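Local coordinates for APC3568 protein (Geobacillus stearothermophilus, PDB 1RFZ) that is of uncertain function, though it belongs to the phosphatidylglycerophosphatase A family and may share that activity, at residues Asn11-Ala16 against Glu62-Ile67; Arg23-Glu28 against Pro127-Tyr132; Lys29-Val34 against Glu49-Val54; Val34-Ser39 against Gly120-Gln125; Gln72-Ala77 against Gly139-Phe144. All blocks are in the same frame, centred on the assembly; numbering follows the deposited sequence.

Interaction 1 (Asn11-Ala16 against Glu62-Ile67)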
# COMPACT_ATOMS: atom_id res chain seq x y z
N ASN A 11 -19.71 -14.50 -8.77
CA ASN A 11 -20.30 -14.19 -10.06
C ASN A 11 -20.24 -12.74 -10.49
O ASN A 11 -21.18 -12.21 -11.10
CB ASN A 11 -21.73 -14.70 -10.08
CG ASN A 11 -21.76 -16.21 -10.02
OD1 ASN A 11 -21.38 -16.89 -10.97
ND2 ASN A 11 -22.19 -16.75 -8.88
N LEU A 12 -19.08 -12.13 -10.22
CA LEU A 12 -18.82 -10.74 -10.54
C LEU A 12 -18.07 -10.52 -11.84
O LEU A 12 -18.18 -9.45 -12.43
CB LEU A 12 -18.03 -10.09 -9.41
CG LEU A 12 -18.56 -10.23 -7.97
CD1 LEU A 12 -17.70 -9.37 -7.08
CD2 LEU A 12 -20.03 -9.82 -7.86
N GLU A 13 -17.31 -11.52 -12.30
CA GLU A 13 -16.53 -11.35 -13.52
C GLU A 13 -17.34 -10.95 -14.75
O GLU A 13 -17.00 -9.97 -15.41
CB GLU A 13 -15.73 -12.60 -13.85
CG GLU A 13 -14.56 -12.28 -14.77
CD GLU A 13 -13.80 -13.50 -15.22
OE1 GLU A 13 -13.65 -14.45 -14.41
OE2 GLU A 13 -13.34 -13.51 -16.39
N GLN A 14 -18.40 -11.68 -15.07
CA GLN A 14 -19.18 -11.32 -16.25
C GLN A 14 -19.70 -9.89 -16.22
O GLN A 14 -19.54 -9.14 -17.18
CB GLN A 14 -20.37 -12.27 -16.41
CG GLN A 14 -21.34 -11.84 -17.49
CD GLN A 14 -22.50 -12.79 -17.61
OE1 GLN A 14 -22.32 -13.96 -17.98
NE2 GLN A 14 -23.70 -12.32 -17.30
N THR A 15 -20.32 -9.51 -15.10
CA THR A 15 -20.87 -8.17 -14.94
C THR A 15 -19.80 -7.10 -15.04
O THR A 15 -20.02 -6.03 -15.61
CB THR A 15 -21.61 -8.05 -13.60
OG1 THR A 15 -22.78 -8.88 -13.63
CG2 THR A 15 -22.02 -6.61 -13.34
N ALA A 16 -18.63 -7.38 -14.47
CA ALA A 16 -17.53 -6.43 -14.51
C ALA A 16 -17.05 -6.25 -15.94
O ALA A 16 -16.60 -5.17 -16.33
CB ALA A 16 -16.42 -6.90 -13.63
N GLU A 62 -10.80 -9.22 -6.23
CA GLU A 62 -10.28 -7.95 -5.78
C GLU A 62 -10.39 -6.89 -6.87
O GLU A 62 -10.71 -5.75 -6.59
CB GLU A 62 -8.82 -8.09 -5.32
CG GLU A 62 -8.20 -6.75 -4.93
CD GLU A 62 -7.57 -6.73 -3.53
OE1 GLU A 62 -8.22 -7.18 -2.56
OE2 GLU A 62 -6.42 -6.23 -3.40
N VAL A 63 -10.16 -7.30 -8.11
CA VAL A 63 -10.20 -6.41 -9.26
C VAL A 63 -11.62 -6.12 -9.70
O VAL A 63 -11.92 -5.05 -10.21
CB VAL A 63 -9.47 -7.03 -10.46
CG1 VAL A 63 -9.52 -6.09 -11.66
CG2 VAL A 63 -8.04 -7.35 -10.08
N GLN A 64 -12.50 -7.11 -9.56
CA GLN A 64 -13.89 -6.93 -9.93
C GLN A 64 -14.39 -5.92 -8.93
O GLN A 64 -14.92 -4.87 -9.29
CB GLN A 64 -14.67 -8.24 -9.75
CG GLN A 64 -14.69 -9.19 -10.95
CD GLN A 64 -14.31 -10.62 -10.57
OE1 GLN A 64 -14.66 -11.10 -9.49
NE2 GLN A 64 -13.60 -11.30 -11.48
N ASN A 65 -14.20 -6.25 -7.66
CA ASN A 65 -14.62 -5.39 -6.57
C ASN A 65 -14.20 -3.97 -6.87
O ASN A 65 -14.93 -3.01 -6.55
CB ASN A 65 -14.00 -5.86 -5.25
CG ASN A 65 -14.73 -7.04 -4.66
OD1 ASN A 65 -15.80 -7.41 -5.14
ND2 ASN A 65 -14.18 -7.61 -3.59
N ALA A 66 -13.03 -3.83 -7.49
CA ALA A 66 -12.51 -2.52 -7.84
C ALA A 66 -13.26 -1.98 -9.04
O ALA A 66 -13.83 -0.90 -8.99
CB ALA A 66 -11.03 -2.61 -8.13
N ILE A 67 -13.27 -2.75 -10.13
CA ILE A 67 -13.94 -2.34 -11.34
C ILE A 67 -15.39 -1.96 -11.11
O ILE A 67 -15.87 -0.99 -11.69
CB ILE A 67 -13.91 -3.44 -12.43
CG1 ILE A 67 -12.48 -3.81 -12.77
CG2 ILE A 67 -14.65 -2.95 -13.69
CD1 ILE A 67 -12.40 -4.73 -13.96
O HOH W 1 -16.99 -13.13 -9.03

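Interaction 2 (Arg23-Glu28 against Pro127-Tyr132)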
# COMPACT_ATOMS: atom_id res chain seq x y z
N ARG A 23 -18.76 1.20 -20.92
CA ARG A 23 -18.12 2.48 -20.65
C ARG A 23 -17.12 2.75 -21.77
O ARG A 23 -16.44 3.79 -21.78
CB ARG A 23 -17.43 2.47 -19.29
CG ARG A 23 -18.34 2.09 -18.14
CD ARG A 23 -19.52 3.04 -18.03
NE ARG A 23 -19.17 4.29 -17.38
CZ ARG A 23 -20.02 5.29 -17.17
NH1 ARG A 23 -21.28 5.18 -17.56
NH2 ARG A 23 -19.62 6.40 -16.55
N GLY A 24 -17.03 1.81 -22.70
CA GLY A 24 -16.14 1.97 -23.83
C GLY A 24 -14.88 1.12 -23.83
O GLY A 24 -14.17 1.03 -24.85
N VAL A 25 -14.60 0.46 -22.71
CA VAL A 25 -13.39 -0.34 -22.63
C VAL A 25 -13.51 -1.81 -23.03
O VAL A 25 -14.38 -2.55 -22.57
CB VAL A 25 -12.76 -0.24 -21.22
CG1 VAL A 25 -11.37 -0.85 -21.23
CG2 VAL A 25 -12.71 1.25 -20.77
N THR A 26 -12.59 -2.21 -23.90
CA THR A 26 -12.51 -3.56 -24.44
C THR A 26 -11.30 -4.26 -23.89
O THR A 26 -10.22 -3.68 -23.87
CB THR A 26 -12.32 -3.50 -25.96
OG1 THR A 26 -13.56 -3.15 -26.58
CG2 THR A 26 -11.84 -4.83 -26.49
N VAL A 27 -11.46 -5.50 -23.45
CA VAL A 27 -10.32 -6.27 -22.95
C VAL A 27 -9.14 -6.10 -23.90
O VAL A 27 -7.99 -6.08 -23.48
CB VAL A 27 -10.67 -7.78 -22.85
CG1 VAL A 27 -9.41 -8.64 -23.12
CG2 VAL A 27 -11.25 -8.09 -21.48
N GLU A 28 -9.45 -5.98 -25.19
CA GLU A 28 -8.45 -5.82 -26.24
C GLU A 28 -7.69 -4.49 -26.24
O GLU A 28 -6.49 -4.46 -26.49
CB GLU A 28 -9.12 -6.02 -27.61
CG GLU A 28 -8.22 -5.78 -28.81
CD GLU A 28 -7.92 -7.06 -29.58
OE1 GLU A 28 -8.88 -7.67 -30.11
OE2 GLU A 28 -6.74 -7.46 -29.64
N PRO A 127 -1.70 6.62 -23.21
CA PRO A 127 -1.83 6.08 -24.57
C PRO A 127 -3.12 5.26 -24.76
O PRO A 127 -3.76 4.86 -23.77
CB PRO A 127 -0.57 5.25 -24.72
CG PRO A 127 -0.37 4.72 -23.35
CD PRO A 127 -0.63 5.92 -22.48
N GLY A 128 -3.52 5.05 -26.02
CA GLY A 128 -4.71 4.28 -26.35
C GLY A 128 -6.02 4.78 -25.78
O GLY A 128 -6.26 5.99 -25.70
N ILE A 129 -6.89 3.85 -25.38
CA ILE A 129 -8.19 4.21 -24.82
C ILE A 129 -8.09 5.32 -23.79
O ILE A 129 -8.91 6.23 -23.76
CB ILE A 129 -8.88 3.03 -24.13
CG1 ILE A 129 -7.92 1.85 -24.05
CG2 ILE A 129 -10.16 2.70 -24.86
CD1 ILE A 129 -8.43 0.71 -23.20
N LEU A 130 -7.08 5.23 -22.92
CA LEU A 130 -6.88 6.22 -21.87
C LEU A 130 -7.12 7.60 -22.45
O LEU A 130 -7.72 8.47 -21.80
CB LEU A 130 -5.46 6.08 -21.30
CG LEU A 130 -5.26 4.73 -20.57
CD1 LEU A 130 -3.80 4.53 -20.16
CD2 LEU A 130 -6.19 4.68 -19.34
N GLN A 131 -6.67 7.78 -23.69
CA GLN A 131 -6.84 9.03 -24.41
C GLN A 131 -8.32 9.41 -24.39
O GLN A 131 -8.68 10.53 -24.04
CB GLN A 131 -6.38 8.86 -25.85
CG GLN A 131 -6.64 10.07 -26.72
CD GLN A 131 -5.80 11.26 -26.33
OE1 GLN A 131 -5.98 12.36 -26.86
NE2 GLN A 131 -4.86 11.05 -25.41
N TYR A 132 -9.16 8.46 -24.76
CA TYR A 132 -10.60 8.69 -24.79
C TYR A 132 -11.21 8.88 -23.41
O TYR A 132 -12.08 9.73 -23.24
CB TYR A 132 -11.31 7.52 -25.49
CG TYR A 132 -12.78 7.41 -25.15
CD1 TYR A 132 -13.66 8.45 -25.42
CD2 TYR A 132 -13.28 6.27 -24.52
CE1 TYR A 132 -15.00 8.37 -25.06
CE2 TYR A 132 -14.61 6.18 -24.15
CZ TYR A 132 -15.47 7.23 -24.43
OH TYR A 132 -16.79 7.14 -24.05

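Interaction 3 (Lys29-Val34 against Glu49-Val54)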
# COMPACT_ATOMS: atom_id res chain seq x y z
N LYS A 29 -8.40 -3.40 -26.00
CA LYS A 29 -7.75 -2.10 -26.00
C LYS A 29 -6.87 -1.96 -24.75
O LYS A 29 -5.89 -1.19 -24.73
CB LYS A 29 -8.79 -0.98 -26.08
CG LYS A 29 -9.40 -0.86 -27.49
CD LYS A 29 -10.40 0.28 -27.62
CE LYS A 29 -11.69 0.00 -26.86
NZ LYS A 29 -12.72 1.04 -27.18
N ILE A 30 -7.21 -2.73 -23.71
CA ILE A 30 -6.44 -2.78 -22.48
C ILE A 30 -5.19 -3.57 -22.83
O ILE A 30 -4.06 -3.17 -22.52
CB ILE A 30 -7.19 -3.53 -21.38
CG1 ILE A 30 -8.53 -2.85 -21.10
CG2 ILE A 30 -6.35 -3.53 -20.10
CD1 ILE A 30 -9.22 -3.41 -19.86
N ALA A 31 -5.39 -4.71 -23.48
CA ALA A 31 -4.28 -5.55 -23.91
C ALA A 31 -3.43 -4.73 -24.86
O ALA A 31 -2.23 -4.97 -25.03
CB ALA A 31 -4.79 -6.82 -24.60
N GLU A 32 -4.06 -3.75 -25.51
CA GLU A 32 -3.32 -2.90 -26.42
C GLU A 32 -2.32 -2.10 -25.59
O GLU A 32 -1.21 -1.83 -26.03
CB GLU A 32 -4.28 -1.99 -27.20
CG GLU A 32 -5.11 -2.75 -28.23
CD GLU A 32 -5.97 -1.85 -29.10
OE1 GLU A 32 -5.41 -0.98 -29.80
OE2 GLU A 32 -7.21 -2.02 -29.09
N LEU A 33 -2.73 -1.76 -24.37
CA LEU A 33 -1.88 -1.02 -23.45
C LEU A 33 -0.75 -1.91 -22.95
O LEU A 33 0.35 -1.43 -22.68
CB LEU A 33 -2.70 -0.54 -22.26
CG LEU A 33 -3.80 0.48 -22.55
CD1 LEU A 33 -4.58 0.78 -21.28
CD2 LEU A 33 -3.17 1.74 -23.11
N VAL A 34 -1.03 -3.21 -22.83
CA VAL A 34 -0.03 -4.16 -22.38
C VAL A 34 1.08 -4.34 -23.40
O VAL A 34 2.26 -4.49 -23.04
CB VAL A 34 -0.65 -5.54 -22.06
CG1 VAL A 34 0.39 -6.44 -21.41
CG2 VAL A 34 -1.83 -5.38 -21.13
N GLU A 49 -1.19 -12.94 -26.37
CA GLU A 49 -0.37 -13.17 -25.18
C GLU A 49 -0.82 -12.21 -24.08
O GLU A 49 -1.02 -12.61 -22.93
CB GLU A 49 1.10 -12.89 -25.54
CG GLU A 49 2.11 -13.43 -24.57
CD GLU A 49 2.19 -14.94 -24.63
OE1 GLU A 49 2.48 -15.46 -25.73
OE2 GLU A 49 1.96 -15.59 -23.59
N CYS A 50 -0.98 -10.95 -24.46
CA CYS A 50 -1.42 -9.90 -23.56
C CYS A 50 -2.85 -10.13 -23.10
O CYS A 50 -3.13 -10.17 -21.90
CB CYS A 50 -1.32 -8.54 -24.26
SG CYS A 50 0.33 -8.16 -24.90
N ILE A 51 -3.75 -10.29 -24.07
CA ILE A 51 -5.16 -10.52 -23.79
C ILE A 51 -5.31 -11.54 -22.68
O ILE A 51 -6.07 -11.33 -21.73
CB ILE A 51 -5.91 -11.05 -25.03
CG1 ILE A 51 -5.69 -10.11 -26.21
CG2 ILE A 51 -7.41 -11.18 -24.72
CD1 ILE A 51 -6.71 -10.28 -27.33
N GLU A 52 -4.58 -12.64 -22.80
CA GLU A 52 -4.61 -13.70 -21.81
C GLU A 52 -4.44 -13.08 -20.43
O GLU A 52 -5.28 -13.25 -19.54
CB GLU A 52 -3.49 -14.71 -22.09
CG GLU A 52 -3.97 -16.14 -22.14
CD GLU A 52 -4.76 -16.54 -20.90
OE1 GLU A 52 -4.15 -16.72 -19.82
OE2 GLU A 52 -6.01 -16.67 -21.00
N ASN A 53 -3.33 -12.36 -20.27
CA ASN A 53 -2.99 -11.68 -19.03
C ASN A 53 -4.09 -10.71 -18.59
O ASN A 53 -4.57 -10.77 -17.45
CB ASN A 53 -1.65 -10.94 -19.22
CG ASN A 53 -0.45 -11.87 -19.06
OD1 ASN A 53 -0.20 -12.38 -17.96
ND2 ASN A 53 0.28 -12.10 -20.15
N VAL A 54 -4.51 -9.82 -19.49
CA VAL A 54 -5.59 -8.91 -19.16
C VAL A 54 -6.79 -9.71 -18.60
O VAL A 54 -7.40 -9.32 -17.60
CB VAL A 54 -6.01 -8.08 -20.39
CG1 VAL A 54 -7.00 -6.99 -19.99
CG2 VAL A 54 -4.80 -7.46 -21.03

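Interaction 4 (Val34-Ser39 against Gly120-Gln125)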
# COMPACT_ATOMS: atom_id res chain seq x y z
N VAL A 34 -1.03 -3.21 -22.83
CA VAL A 34 -0.03 -4.16 -22.38
C VAL A 34 1.08 -4.34 -23.40
O VAL A 34 2.26 -4.49 -23.04
CB VAL A 34 -0.65 -5.54 -22.06
CG1 VAL A 34 0.39 -6.44 -21.41
CG2 VAL A 34 -1.83 -5.38 -21.13
N TYR A 35 0.74 -4.34 -24.69
CA TYR A 35 1.76 -4.47 -25.73
C TYR A 35 2.66 -3.22 -25.67
O TYR A 35 3.87 -3.30 -25.82
CB TYR A 35 1.11 -4.59 -27.11
CG TYR A 35 1.99 -5.23 -28.18
CD1 TYR A 35 2.14 -6.62 -28.24
CD2 TYR A 35 2.66 -4.45 -29.14
CE1 TYR A 35 2.94 -7.23 -29.22
CE2 TYR A 35 3.46 -5.05 -30.13
CZ TYR A 35 3.60 -6.43 -30.16
OH TYR A 35 4.39 -7.03 -31.12
N TYR A 36 2.04 -2.06 -25.43
CA TYR A 36 2.75 -0.79 -25.34
C TYR A 36 3.81 -0.82 -24.24
O TYR A 36 4.89 -0.25 -24.40
CB TYR A 36 1.74 0.34 -25.08
CG TYR A 36 2.30 1.69 -24.69
CD1 TYR A 36 2.87 1.91 -23.43
CD2 TYR A 36 2.22 2.78 -25.56
CE1 TYR A 36 3.33 3.18 -23.04
CE2 TYR A 36 2.68 4.06 -25.19
CZ TYR A 36 3.23 4.26 -23.93
OH TYR A 36 3.69 5.52 -23.56
N LEU A 37 3.51 -1.49 -23.13
CA LEU A 37 4.44 -1.58 -22.01
C LEU A 37 5.44 -2.74 -22.13
O LEU A 37 6.62 -2.58 -21.85
CB LEU A 37 3.68 -1.74 -20.69
CG LEU A 37 2.71 -0.63 -20.26
CD1 LEU A 37 1.88 -1.09 -19.07
CD2 LEU A 37 3.48 0.63 -19.94
N GLN A 38 4.96 -3.90 -22.56
CA GLN A 38 5.82 -5.07 -22.66
C GLN A 38 6.45 -5.34 -24.03
O GLN A 38 7.31 -6.23 -24.17
CB GLN A 38 5.06 -6.30 -22.19
CG GLN A 38 4.96 -6.43 -20.67
CD GLN A 38 6.24 -6.97 -20.04
OE1 GLN A 38 6.72 -8.04 -20.41
NE2 GLN A 38 6.80 -6.22 -19.09
N SER A 39 6.04 -4.58 -25.04
CA SER A 39 6.58 -4.76 -26.39
C SER A 39 8.10 -4.67 -26.38
O SER A 39 8.80 -5.64 -26.65
CB SER A 39 6.01 -3.71 -27.33
OG SER A 39 6.01 -4.18 -28.67
N GLY A 120 1.88 4.39 -12.97
CA GLY A 120 1.96 5.84 -13.00
C GLY A 120 2.42 6.29 -14.37
O GLY A 120 1.99 7.33 -14.86
N TYR A 121 3.28 5.48 -14.99
CA TYR A 121 3.79 5.79 -16.31
C TYR A 121 2.71 5.95 -17.38
O TYR A 121 2.65 6.98 -18.05
CB TYR A 121 4.79 4.73 -16.76
CG TYR A 121 5.37 5.05 -18.11
CD1 TYR A 121 5.19 4.18 -19.18
CD2 TYR A 121 6.07 6.24 -18.32
CE1 TYR A 121 5.69 4.48 -20.45
CE2 TYR A 121 6.58 6.55 -19.57
CZ TYR A 121 6.38 5.66 -20.64
OH TYR A 121 6.87 5.95 -21.89
N ILE A 122 1.84 4.95 -17.56
CA ILE A 122 0.80 5.11 -18.56
C ILE A 122 -0.33 5.99 -18.06
O ILE A 122 -1.21 6.35 -18.83
CB ILE A 122 0.19 3.77 -19.05
CG1 ILE A 122 0.06 2.77 -17.91
CG2 ILE A 122 1.02 3.22 -20.19
CD1 ILE A 122 -0.57 1.44 -18.36
N ASP A 123 -0.32 6.34 -16.78
CA ASP A 123 -1.38 7.19 -16.28
C ASP A 123 -1.05 8.62 -16.71
O ASP A 123 -1.92 9.47 -16.82
CB ASP A 123 -1.51 7.08 -14.76
CG ASP A 123 -2.79 7.72 -14.24
OD1 ASP A 123 -3.85 7.54 -14.89
OD2 ASP A 123 -2.73 8.39 -13.19
N LYS A 124 0.23 8.86 -16.97
CA LYS A 124 0.67 10.18 -17.43
C LYS A 124 0.66 10.25 -18.95
O LYS A 124 0.07 11.15 -19.53
CB LYS A 124 2.07 10.50 -16.90
CG LYS A 124 2.09 11.57 -15.82
CD LYS A 124 2.70 12.85 -16.35
CE LYS A 124 2.49 14.03 -15.40
NZ LYS A 124 1.05 14.47 -15.34
N GLN A 125 1.30 9.28 -19.60
CA GLN A 125 1.36 9.24 -21.06
C GLN A 125 0.02 8.91 -21.71
O GLN A 125 -0.11 8.96 -22.93
CB GLN A 125 2.39 8.19 -21.53
CG GLN A 125 3.83 8.35 -21.03
CD GLN A 125 4.58 9.48 -21.71
OE1 GLN A 125 5.74 9.33 -22.10
NE2 GLN A 125 3.92 10.62 -21.85

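Interaction 5 (Gln72-Ala77 against Gly139-Phe144)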
# COMPACT_ATOMS: atom_id res chain seq x y z
N GLN A 72 -19.22 2.52 -10.75
CA GLN A 72 -20.48 2.85 -10.10
C GLN A 72 -20.51 4.36 -9.83
O GLN A 72 -21.43 5.06 -10.26
CB GLN A 72 -20.63 2.09 -8.77
CG GLN A 72 -21.90 2.41 -7.97
CD GLN A 72 -23.22 2.01 -8.66
OE1 GLN A 72 -24.19 1.68 -7.98
NE2 GLN A 72 -23.25 2.06 -9.99
N LEU A 73 -19.49 4.84 -9.14
CA LEU A 73 -19.37 6.26 -8.82
C LEU A 73 -19.24 7.07 -10.11
O LEU A 73 -19.87 8.12 -10.26
CB LEU A 73 -18.14 6.48 -7.93
CG LEU A 73 -18.12 5.63 -6.64
CD1 LEU A 73 -16.71 5.65 -6.05
CD2 LEU A 73 -19.16 6.12 -5.64
N ASP A 74 -18.43 6.58 -11.05
CA ASP A 74 -18.24 7.27 -12.32
C ASP A 74 -19.59 7.62 -12.94
O ASP A 74 -19.74 8.67 -13.54
CB ASP A 74 -17.44 6.41 -13.31
CG ASP A 74 -15.99 6.85 -13.43
OD1 ASP A 74 -15.75 8.07 -13.57
OD2 ASP A 74 -15.09 5.98 -13.40
N LYS A 75 -20.56 6.72 -12.78
CA LYS A 75 -21.90 6.92 -13.33
C LYS A 75 -22.74 7.92 -12.53
O LYS A 75 -23.25 8.88 -13.10
CB LYS A 75 -22.65 5.59 -13.43
CG LYS A 75 -22.41 4.83 -14.72
CD LYS A 75 -23.28 3.57 -14.78
CE LYS A 75 -23.04 2.75 -16.04
NZ LYS A 75 -23.80 1.46 -16.04
N LEU A 76 -22.89 7.69 -11.23
CA LEU A 76 -23.67 8.60 -10.40
C LEU A 76 -23.19 10.03 -10.56
O LEU A 76 -23.98 10.97 -10.55
CB LEU A 76 -23.59 8.22 -8.92
CG LEU A 76 -24.36 7.00 -8.46
CD1 LEU A 76 -23.40 5.83 -8.28
CD2 LEU A 76 -25.05 7.32 -7.15
N ALA A 77 -21.88 10.20 -10.70
CA ALA A 77 -21.30 11.52 -10.87
C ALA A 77 -21.62 12.04 -12.28
O ALA A 77 -21.57 13.24 -12.54
CB ALA A 77 -19.79 11.47 -10.64
N GLY A 139 -18.17 14.27 -22.79
CA GLY A 139 -19.36 14.39 -21.98
C GLY A 139 -19.46 13.31 -20.92
O GLY A 139 -20.17 13.46 -19.92
N LYS A 140 -18.74 12.21 -21.13
CA LYS A 140 -18.73 11.09 -20.20
C LYS A 140 -17.70 11.28 -19.07
O LYS A 140 -16.59 11.73 -19.32
CB LYS A 140 -18.43 9.78 -20.95
CG LYS A 140 -19.63 9.09 -21.56
CD LYS A 140 -19.19 7.73 -22.12
CE LYS A 140 -20.35 6.86 -22.61
NZ LYS A 140 -19.86 5.55 -23.16
N CYS A 141 -18.10 10.93 -17.85
CA CYS A 141 -17.24 11.03 -16.66
C CYS A 141 -16.46 9.73 -16.44
O CYS A 141 -17.05 8.69 -16.14
CB CYS A 141 -18.08 11.33 -15.42
SG CYS A 141 -17.14 11.27 -13.88
N ASN A 142 -15.14 9.81 -16.57
CA ASN A 142 -14.27 8.65 -16.42
C ASN A 142 -13.23 8.81 -15.31
O ASN A 142 -12.12 8.29 -15.42
CB ASN A 142 -13.58 8.34 -17.75
CG ASN A 142 -14.57 8.05 -18.86
OD1 ASN A 142 -15.43 7.18 -18.73
ND2 ASN A 142 -14.45 8.78 -19.97
N THR A 143 -13.60 9.51 -14.25
CA THR A 143 -12.71 9.75 -13.12
C THR A 143 -11.97 8.49 -12.66
O THR A 143 -10.73 8.46 -12.61
CB THR A 143 -13.48 10.34 -11.93
OG1 THR A 143 -13.84 11.69 -12.22
CG2 THR A 143 -12.64 10.29 -10.65
N PHE A 144 -12.72 7.46 -12.31
CA PHE A 144 -12.12 6.22 -11.85
C PHE A 144 -11.63 5.30 -12.95
O PHE A 144 -10.49 4.82 -12.90
CB PHE A 144 -13.10 5.45 -11.00
CG PHE A 144 -13.42 6.09 -9.70
CD1 PHE A 144 -14.40 7.07 -9.62
CD2 PHE A 144 -12.78 5.67 -8.54
CE1 PHE A 144 -14.76 7.62 -8.38
CE2 PHE A 144 -13.12 6.21 -7.30
CZ PHE A 144 -14.11 7.19 -7.21

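Interaction 1 (Asn11-Ala16 against Glu62-Ile67)
A water molecule ties Leu-12 to Gln-64: it accepts the backbone N-H of Leu-12 (O to N 2.6 Å) and donates to Gln-64 OE1 (3.1 Å). The other end of the same amide, NE2, bonds to the carbonyl oxygen of Ile-58, and these two ties would fix the rotation of the group. Gln-64 CG lies anti to the carbonyl carbon (chi1 -88°) and the chain bends beyond it, bringing the amide beside the first turn of helix 13-22. There Glu-13 CB is 3.4 Å from Gln-64 NE2, and the Glu-13 carboxylate, its plane nearly parallel to that of the amide (7° apart), forms its salt bridge with Arg-17 instead. Carbon contacts surround the amide. Leu-12 CD1 lies against Asn-65 OD1, while Ala-16 CB sits 3.9 Å from Gln-64 CG and, in an apolar contact, 4.3 Å from Ile-67 CG2. A largely buried glutamine thus joins the start of helix 13-22 to helix 61-76, both ends of its amide being satisfied, one of them through solvent.

Interaction 2 (Arg23-Glu28 against Pro127-Tyr132)
The Tyr-132 ring meets Arg-23 at its edge: the carbonyl oxygen of Arg-23 lies near the ring plane, 3.8 Å from Tyr-132 CE2. Gly-24 CA lies 4.5 Å from Tyr-132 CE2, oblique to the ring. The tyrosine CG is anti to the backbone N (chi1 159°), and the ring beyond it lies against the turn that ends helix 13-22. That turn is a Schellman motif, in which Gly-24 takes a positive phi of 107° after the last helical residues. A side chain at this position would press on the preceding carbonyl and on Tyr-132 CE2, and the bare glycine backbone leaves room for the ring. Further along, the contact becomes aliphatic. Val-25 CG1 touches Ile-129 CD1 at 3.9 Å, the two side chains crossing at about a right angle, and Val-149 of helix 145-163 packs on both. Other polar atoms here have partners outside the two segments: Gly-24 O accepts from Lys-29 NZ, and Arg-23 NH2 forms a salt bridge with Glu-78. No hydrogen bond links the two segments, and between them the contact is van der Waals in kind, aliphatic at one end and ring edge against backbone at the other.

Interaction 3 (Lys29-Val34 against Glu49-Val54)
Two helices that follow one another in the chain, 27-38 and 47-58, pack here through the small residues Ala-31, Val-34, Cys-50 and Val-54. Ala-31 lies where the backbones come closest, its CA 5.0 Å from that of Ile-51. Its CB touches Val-54 CG2 at 3.6 Å, with Ile-51 CG1 and Cys-50 CB also beside it. The short helical segments approach to 8.4 Å between axes and cross at 113°, a steep crossing in this all-helical fold; Val-27 and Tyr-35 extend the packing along helix 27-38, touching Ile-51 and Cys-50. Val-54 reaches three residues with its two methyls: CG1, anti to the backbone N (chi1 -172°), meets Ile-30 CG2 at 3.5 Å, whereas CG2 turns to Ala-31 and to Val-34 CG2. An alanine at Val-54 would probably open a gap beside Ile-30 and Ala-31 and leave Val-34 CG2 without its neighbour. The Val-34 and Val-54 side chains run alongside each other, pointing opposite ways, and the other branch of Val-34 sets CG1 3.9 Å from Cys-50 SG. Helix 145-163 borders the pair, with Ile-152 packing on Ile-30 and Arg-159 donating to Asn-53 OD1.

Interaction 4 (Val34-Ser39 against Gly120-Gln125)
Tyr-36 and Leu-37 reach from helix 27-38 across to Tyr-121 and Ile-122, a wide gap for helices whose short segments lie 11.7 Å apart at the axes and cross at 117°. Long side chains span it. Tyr-36 has CG anti to the backbone N (chi1 169°); farther out, ring atom CE1 lies 3.7 Å from Ile-122 CG2 and the same distance from Tyr-121 CE1. The two tyrosine side chains cross at about a right angle, Tyr-121 CE1 lying near the plane of the Tyr-36 ring, at its edge. Beyond the ring, Tyr-36 OH rests 3.6 Å from Gln-125 CB. Leu-37 has CG anti to the carbonyl carbon (chi1 -60°), and its CD2 lies near the plane of the Tyr-121 ring, at its edge. Ile-122 has CG1 in the crowded position between backbone N and carbonyl carbon; its CG2 lies against both Leu-37 CD2 (3.6 Å) and Tyr-36 CE1, while CD1 meets Leu-37 CD1. An alanine at Tyr-36 would probably leave the Tyr-121 ring and Gln-125 CB without this neighbour and open a gap beside Ile-122. Helix 145-163 supplies Ala-153 against Ile-122 and Ser-157 against Leu-37, and helix 115-125 also meets the fourth subunit, whose Lys-124 makes a cation-pi contact with Tyr-121.

Interaction 5 (Gln72-Ala77 against Gly139-Phe144)
Asp-74 takes the backbone N-H of Phe-144 between its two carboxylate oxygens. Both bonds are weak: Phe-144 N to Asp-74 OD2 measures 3.0 Å with a bent N-H...O angle of 125°, and N to OD1 is longer at 3.3 Å though straighter, at 152°. OD2 also accepts a hydrogen bond from Leu-145 N, so one carboxylate gathers consecutive amides where the 139-144 loop runs into helix 145-163. A side chain from helix 61-76 thereby holds the beginning of the long C-terminal helix, whose N-terminal end would be expected to suit a negative group. Asp-74 OD2 lies at the edge of the Phe-144 ring, near its plane, and the carboxylate stands almost perpendicular to that plane (89°). Further out the contact turns apolar. The Phe-144 and Leu-73 side chains pass at a slant, Phe-144 CE1 3.6 Å from Leu-73 CB; Leu-73 also packs on Leu-73 of the second subunit, while Ile-90 and Leu-103 pack on the phenylalanine from helices 86-92 and 99-109. At the other end Ala-77 CB approaches Cys-141 SG at 4.2 Å.

All five contacts are largely buried, yet their chemistry changes with place. Interactions 2, 3 and 4 share helix 27-38 and touch one another, Val-34 belonging to both 3 and 4; none has a hydrogen bond across its segments, and aliphatic and aromatic packing does the joining. Interactions 1 and 5 use opposite halves of helix 61-76, have centres about 17 Å apart and both border the second subunit; here polar groups take part, a water-bridged amide in one and a carboxylate gripping backbone N-H groups in the other. Interaction 4 borders the fourth subunit, while interactions 2 and 3 touch no other chain. Interaction 2 adjoins 3, 4 and 5, linking the two groups.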